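Local structure of N-methyltransferase (5BSZ) at residues Gly116-Ala121 and Ala128-Ala133; Glu60-Leu65 and Pro70-Val75. The protein is a sugar N-methyltransferase that probably transfers a methyl group from S-adenosylmethionine to the amino group of a trideoxysugar, probably nucleotide-linked, made for kedarcidin. All blocks are in the same frame, centred on the assembly; numbering follows the deposited sequence.

Contact 1: Gly116-Ala121 and Ala128-Ala133; sequences GSIAYA and ARAVRA. With SAH (S-adenosyl-L-homocysteine), chain B.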
loop_
_atom_site.group_PDB
_atom_site.type_symbol
_atom_site.label_atom_id
_atom_site.label_comp_id
_atom_site.label_asym_id
_atom_site.label_seq_id
_atom_site.Cartn_x
_atom_site.Cartn_y
_atom_site.Cartn_z
ATOM N N GLY A 116 6.292 27.444 -11.290
ATOM C CA GLY A 116 7.185 27.147 -10.211
ATOM C C GLY A 116 8.205 26.072 -10.418
ATOM O O GLY A 116 8.786 25.600 -9.436
ATOM N N SER A 117 8.367 25.612 -11.664
ATOM C CA SER A 117 9.214 24.477 -11.967
ATOM C C SER A 117 10.680 24.705 -11.590
ATOM O O SER A 117 11.390 23.759 -11.228
ATOM C CB SER A 117 9.115 24.115 -13.446
ATOM O OG SER A 117 7.816 23.639 -13.729
ATOM N N ILE A 118 11.086 25.967 -11.529
ATOM C CA ILE A 118 12.450 26.264 -11.194
ATOM C C ILE A 118 12.815 25.842 -9.761
ATOM O O ILE A 118 13.978 25.635 -9.480
ATOM C CB ILE A 118 12.954 27.715 -11.527
ATOM C CG1 ILE A 118 14.494 27.658 -11.811
ATOM C CG2 ILE A 118 12.562 28.724 -10.493
ATOM C CD1 ILE A 118 15.053 28.856 -12.525
ATOM N N ALA A 119 11.807 25.648 -8.928
ATOM C CA ALA A 119 11.990 25.359 -7.492
ATOM C C ALA A 119 12.150 23.886 -7.253
ATOM O O ALA A 119 12.348 23.437 -6.135
ATOM C CB ALA A 119 10.795 25.908 -6.712
ATOM N N TYR A 120 12.278 23.084 -8.299
ATOM C CA TYR A 120 13.047 21.859 -8.159
ATOM C C TYR A 120 14.505 22.074 -7.740
ATOM O O TYR A 120 15.115 21.170 -7.194
ATOM C CB TYR A 120 13.014 21.045 -9.470
ATOM C CG TYR A 120 11.723 20.315 -9.792
ATOM C CD1 TYR A 120 11.636 18.923 -9.689
ATOM C CD2 TYR A 120 10.599 20.976 -10.155
ATOM C CE1 TYR A 120 10.473 18.242 -10.010
ATOM C CE2 TYR A 120 9.421 20.316 -10.447
ATOM C CZ TYR A 120 9.354 18.960 -10.358
ATOM O OH TYR A 120 8.173 18.363 -10.684
ATOM N N ALA A 121 15.052 23.269 -7.968
ATOM C CA ALA A 121 16.368 23.581 -7.456
ATOM C C ALA A 121 16.344 23.399 -5.953
ATOM O O ALA A 121 15.446 23.911 -5.300
ATOM C CB ALA A 121 16.751 25.013 -7.804
ATOM N N ALA A 128 20.809 29.370 -9.107
ATOM C CA ALA A 128 21.721 30.166 -9.939
ATOM C C ALA A 128 22.194 29.381 -11.141
ATOM O O ALA A 128 22.241 29.971 -12.231
ATOM C CB ALA A 128 22.901 30.766 -9.141
ATOM N N ARG A 129 22.473 28.086 -11.010
ATOM C CA ARG A 129 22.896 27.292 -12.163
ATOM C C ARG A 129 21.842 27.161 -13.243
ATOM O O ARG A 129 22.153 27.313 -14.444
ATOM C CB ARG A 129 23.371 25.887 -11.781
ATOM C CG ARG A 129 24.859 25.703 -11.999
ATOM C CD ARG A 129 25.399 24.483 -11.273
ATOM N NE ARG A 129 24.612 23.320 -11.621
ATOM C CZ ARG A 129 24.952 22.430 -12.540
ATOM N NH1 ARG A 129 26.076 22.563 -13.238
ATOM N NH2 ARG A 129 24.141 21.414 -12.751
ATOM N N ALA A 130 20.605 26.851 -12.827
ATOM C CA ALA A 130 19.458 26.844 -13.761
ATOM C C ALA A 130 19.288 28.192 -14.478
ATOM O O ALA A 130 19.002 28.251 -15.648
ATOM C CB ALA A 130 18.143 26.505 -13.060
ATOM N N VAL A 131 19.360 29.299 -13.754
ATOM C CA VAL A 131 19.096 30.599 -14.352
ATOM C C VAL A 131 20.230 30.960 -15.310
ATOM O O VAL A 131 20.001 31.554 -16.381
ATOM C CB VAL A 131 18.906 31.648 -13.247
ATOM C CG1 VAL A 131 18.816 33.041 -13.837
ATOM C CG2 VAL A 131 17.622 31.320 -12.465
ATOM N N ARG A 132 21.444 30.579 -14.938
ATOM C CA ARG A 132 22.561 30.745 -15.862
ATOM C C ARG A 132 22.381 29.962 -17.161
ATOM O O ARG A 132 22.666 30.460 -18.278
ATOM C CB ARG A 132 23.863 30.379 -15.165
ATOM C CG ARG A 132 25.086 31.113 -15.691
ATOM C CD ARG A 132 26.010 31.592 -14.545
ATOM N NE ARG A 132 26.044 30.620 -13.441
ATOM C CZ ARG A 132 25.778 30.836 -12.141
ATOM N NH1 ARG A 132 25.479 32.063 -11.645
ATOM N NH2 ARG A 132 25.818 29.758 -11.332
ATOM N N ALA A 133 21.959 28.710 -17.032
ATOM C CA ALA A 133 21.819 27.879 -18.213
ATOM C C ALA A 133 20.739 28.461 -19.109
ATOM O O ALA A 133 20.918 28.417 -20.307
ATOM C CB ALA A 133 21.455 26.439 -17.873
HETATM N N SAH B . 6.080 24.113 -16.918
HETATM C CA SAH B . 5.090 22.973 -16.964
HETATM C CB SAH B . 5.511 21.729 -16.152
HETATM C CG SAH B . 4.893 21.401 -14.815
HETATM S SD SAH B . 5.413 19.938 -13.983
HETATM C C SAH B . 3.766 23.598 -16.637
HETATM O O SAH B . 3.627 24.741 -16.222
HETATM O OXT SAH B . 2.772 23.008 -16.933
HETATM C "C5'" SAH B . 7.156 20.116 -13.718
HETATM C "C4'" SAH B . 7.925 19.486 -14.896
HETATM O "O4'" SAH B . 9.343 19.679 -14.734
HETATM C "C3'" SAH B . 7.756 17.973 -14.981
HETATM O "O3'" SAH B . 7.242 17.677 -16.277
HETATM C "C2'" SAH B . 9.132 17.342 -14.839
HETATM O "O2'" SAH B . 9.324 16.206 -15.719
HETATM C "C1'" SAH B . 10.029 18.511 -15.156
HETATM N N9 SAH B . 11.362 18.471 -14.524
HETATM C C8 SAH B . 11.669 18.094 -13.247
HETATM N N7 SAH B . 13.004 18.168 -13.045
HETATM C C5 SAH B . 13.548 18.560 -14.226
HETATM C C6 SAH B . 14.908 18.811 -14.697
HETATM N N6 SAH B . 15.888 18.634 -13.791
HETATM N N1 SAH B . 15.055 19.235 -15.973
HETATM C C2 SAH B . 14.033 19.361 -16.825
HETATM N N3 SAH B . 12.750 19.156 -16.477
HETATM C C4 SAH B . 12.467 18.767 -15.210
#
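I118 leaves the 3-10 turn 117-120 and lays the tip of its side chain against A130 and V131 of helix 124-135. Its CA-CB bond is aimed at the helix, and the longer branch continues that way. CG1 stands roughly anti to the backbone N (chi1 -151°) and the next bond is again extended (chi2 163°), which puts CD1 at full stretch from the backbone. CG1 passes the methyl of A130, 4.0 Å from its CB. One bond further out, CD1 rests 3.9 Å from the same A130 CB and 3.6 Å from V131 CG2. The side chains of I118 and V131 cross at about a right angle, and CG2 is the valine methyl that touches. L127 and M134 of the same helix, I146 of strand 143-146 and Y216 of helix 213-222 also pack on I118.

The same turn carries two residues of the S-adenosyl-L-homocysteine pocket. C8 of the adenine lies over one face of the Y120 ring, 3.5 Å from CE1 and offset toward the rim, while Y120 OH comes to 3.6 Å from C5' of the cofactor product. S117 OG, hydrogen-bonded to the backbone O of L114, is likewise 3.6 Å from C5'. Backbone bonds from A119 N to G116 O and from Y120 N to S117 O hold the turn that presents both groups. Across the segments, then, the contact is purely apolar: methyl packing seats the turn on its helix, while aromatic and hydroxyl groups meet the ligand.

Contact 2: Glu60-Leu65 and Pro70-Val75; sequences EHLAHL and PDAAGV. With SAH (S-adenosyl-L-homocysteine), chain B.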
loop_
_atom_site.group_PDB
_atom_site.type_symbol
_atom_site.label_atom_id
_atom_site.label_comp_id
_atom_site.label_asym_id
_atom_site.label_seq_id
_atom_site.Cartn_x
_atom_site.Cartn_y
_atom_site.Cartn_z
ATOM N N GLU A 60 1.692 22.157 -23.294
ATOM C CA GLU A 60 0.499 22.922 -23.495
ATOM C C GLU A 60 0.690 24.433 -23.545
ATOM O O GLU A 60 0.022 25.110 -24.350
ATOM C CB GLU A 60 -0.571 22.500 -22.497
ATOM C CG GLU A 60 -1.858 23.233 -22.761
ATOM C CD GLU A 60 -2.733 22.481 -23.748
ATOM O OE1 GLU A 60 -3.893 22.910 -23.909
ATOM O OE2 GLU A 60 -2.280 21.461 -24.313
ATOM N N HIS A 61 1.568 24.991 -22.710
ATOM C CA HIS A 61 1.853 26.399 -22.837
ATOM C C HIS A 61 2.464 26.670 -24.237
ATOM O O HIS A 61 2.151 27.674 -24.870
ATOM C CB HIS A 61 2.833 26.918 -21.783
ATOM C CG HIS A 61 2.270 26.984 -20.389
ATOM N ND1 HIS A 61 2.535 26.033 -19.426
ATOM C CD2 HIS A 61 1.485 27.915 -19.790
ATOM C CE1 HIS A 61 1.903 26.361 -18.308
ATOM N NE2 HIS A 61 1.294 27.518 -18.486
ATOM N N LEU A 62 3.377 25.819 -24.682
ATOM C CA LEU A 62 3.970 26.011 -26.018
ATOM C C LEU A 62 2.910 26.047 -27.141
ATOM O O LEU A 62 3.034 26.806 -28.115
ATOM C CB LEU A 62 5.032 24.912 -26.289
ATOM C CG LEU A 62 6.406 25.100 -25.676
ATOM C CD1 LEU A 62 7.247 23.829 -25.847
ATOM C CD2 LEU A 62 7.027 26.314 -26.331
ATOM N N ALA A 63 1.867 25.238 -26.988
ATOM C CA ALA A 63 0.785 25.184 -27.971
ATOM C C ALA A 63 0.081 26.524 -28.056
ATOM O O ALA A 63 -0.302 26.952 -29.149
ATOM C CB ALA A 63 -0.185 24.042 -27.666
ATOM N N HIS A 64 -0.037 27.232 -26.931
ATOM C CA HIS A 64 -0.436 28.636 -27.001
ATOM C C HIS A 64 0.605 29.593 -27.520
ATOM O O HIS A 64 0.319 30.502 -28.301
ATOM C CB HIS A 64 -0.979 29.141 -25.655
ATOM C CG HIS A 64 -2.183 28.372 -25.197
ATOM N ND1 HIS A 64 -3.465 28.815 -25.399
ATOM C CD2 HIS A 64 -2.299 27.162 -24.603
ATOM C CE1 HIS A 64 -4.322 27.936 -24.908
ATOM N NE2 HIS A 64 -3.637 26.919 -24.424
ATOM N N LEU A 65 1.825 29.441 -27.071
ATOM C CA LEU A 65 2.817 30.423 -27.400
ATOM C C LEU A 65 3.258 30.409 -28.878
ATOM O O LEU A 65 3.671 31.438 -29.402
ATOM C CB LEU A 65 3.987 30.198 -26.487
ATOM C CG LEU A 65 3.695 30.726 -25.055
ATOM C CD1 LEU A 65 4.643 29.989 -24.132
ATOM C CD2 LEU A 65 3.937 32.205 -24.883
ATOM N N PRO A 70 6.724 31.574 -33.372
ATOM C CA PRO A 70 6.664 30.380 -34.233
ATOM C C PRO A 70 7.968 29.568 -34.243
ATOM O O PRO A 70 7.932 28.412 -34.605
ATOM C CB PRO A 70 6.318 30.970 -35.620
ATOM C CG PRO A 70 6.794 32.408 -35.577
ATOM C CD PRO A 70 6.451 32.804 -34.144
ATOM N N ASP A 71 9.099 30.115 -33.823
ATOM C CA ASP A 71 10.369 29.341 -33.799
ATOM C C ASP A 71 10.590 28.980 -32.301
ATOM O O ASP A 71 11.224 29.715 -31.540
ATOM C CB ASP A 71 11.487 30.194 -34.408
ATOM C CG ASP A 71 12.893 29.652 -34.205
ATOM O OD1 ASP A 71 13.074 28.431 -34.022
ATOM O OD2 ASP A 71 13.861 30.472 -34.209
ATOM N N ALA A 72 10.048 27.832 -31.902
ATOM C CA ALA A 72 9.950 27.491 -30.466
ATOM C C ALA A 72 10.603 26.149 -30.179
ATOM O O ALA A 72 10.793 25.307 -31.093
ATOM C CB ALA A 72 8.484 27.450 -30.045
ATOM N N ALA A 73 10.897 25.925 -28.896
ATOM C CA ALA A 73 11.408 24.634 -28.446
ATOM C C ALA A 73 11.050 24.403 -26.989
ATOM O O ALA A 73 10.708 25.351 -26.258
ATOM C CB ALA A 73 12.921 24.502 -28.598
ATOM N N GLY A 74 11.159 23.139 -26.599
ATOM C CA GLY A 74 11.003 22.777 -25.174
ATOM C C GLY A 74 12.192 22.020 -24.632
ATOM O O GLY A 74 12.968 21.423 -25.401
ATOM N N VAL A 75 12.321 21.997 -23.302
ATOM C CA VAL A 75 13.277 21.142 -22.614
ATOM C C VAL A 75 12.463 20.407 -21.560
ATOM O O VAL A 75 11.643 21.046 -20.856
ATOM C CB VAL A 75 14.391 21.962 -21.948
ATOM C CG1 VAL A 75 15.061 21.213 -20.815
ATOM C CG2 VAL A 75 15.436 22.365 -22.985
HETATM N N SAH B . 6.080 24.113 -16.918
HETATM C CA SAH B . 5.090 22.973 -16.964
HETATM C CB SAH B . 5.511 21.729 -16.152
HETATM C CG SAH B . 4.893 21.401 -14.815
HETATM S SD SAH B . 5.413 19.938 -13.983
HETATM C C SAH B . 3.766 23.598 -16.637
HETATM O O SAH B . 3.627 24.741 -16.222
HETATM O OXT SAH B . 2.772 23.008 -16.933
HETATM C "C5'" SAH B . 7.156 20.116 -13.718
HETATM C "C4'" SAH B . 7.925 19.486 -14.896
HETATM O "O4'" SAH B . 9.343 19.679 -14.734
HETATM C "C3'" SAH B . 7.756 17.973 -14.981
HETATM O "O3'" SAH B . 7.242 17.677 -16.277
HETATM C "C2'" SAH B . 9.132 17.342 -14.839
HETATM O "O2'" SAH B . 9.324 16.206 -15.719
HETATM C "C1'" SAH B . 10.029 18.511 -15.156
HETATM N N9 SAH B . 11.362 18.471 -14.524
HETATM C C8 SAH B . 11.669 18.094 -13.247
HETATM N N7 SAH B . 13.004 18.168 -13.045
HETATM C C5 SAH B . 13.548 18.560 -14.226
HETATM C C6 SAH B . 14.908 18.811 -14.697
HETATM N N6 SAH B . 15.888 18.634 -13.791
HETATM N N1 SAH B . 15.055 19.235 -15.973
HETATM C C2 SAH B . 14.033 19.361 -16.825
HETATM N N3 SAH B . 12.750 19.156 -16.477
HETATM C C4 SAH B . 12.467 18.767 -15.210
#
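Next to L62, which packs on A72, A73 and G74, the H61 ring turns an edge to the carboxylate of S-adenosyl-L-homocysteine. The carboxylate carbon C lies at that edge in the ring plane, and its O sits 3.2 Å from H61 CE1. With CG anti to the carbonyl carbon (chi1 -71°), the H61 ring is brought beside the ligand, where NE2 is hydrogen-bonded to OE1 of E33 and the ring meets that of F30 edge to face. Together these would limit the rotation of the imidazole. The H64 ring has the backbone O of E60 at its edge, in plane.

L62 turns from helix 60-65 toward the strand and ends in a fork over its backbone. CD1 and CD2 are each 3.8 Å from A73 O, so both methyls pack against that carbonyl oxygen. CD2 also meets the methyl of A72, 4.1 Å from its CB, and CD1 lies 4.0 Å from G74 CA, where the glycine has no side chain to hold the leucine off. L51 and D53 of the neighbouring strand 50-54 and L89 also touch L62. Helix and strand run antiparallel, at 174°, with their axes 9.5 Å apart, as in a Rossmann-like beta-alpha-beta unit in which the helix covers the sheet.

The chemistry divides in two: a branched apolar tip seals the helix against small strand residues, while the H61 ring edge, its C-H perhaps polarised by the two ring nitrogens, faces the negative carboxylate.

In the fold
From the N terminus, after strand 4-14 and helices 18-24 and 30-44, strand 50-54 leads into helix 60-65, and contact 2 closes the short loop back to strand 71-76, completing the first beta-alpha-beta unit. The chain then passes through helix 79-88 and strands 94-96 and 110-113 before contact 1 folds the loop after strand 110-113 against helix 124-135, ahead of strand 143-146. The two contacts are in series and neither nest nor cross. The strand order 3-2-1-4-5-7-6 is that of the class I methyltransferase fold. With centres 19 Å apart and nearest atoms about 8 Å apart, they do not touch; S-adenosyl-L-homocysteine bridges them, its amino-acid end at contact 2 and its adenine and C5' at contact 1.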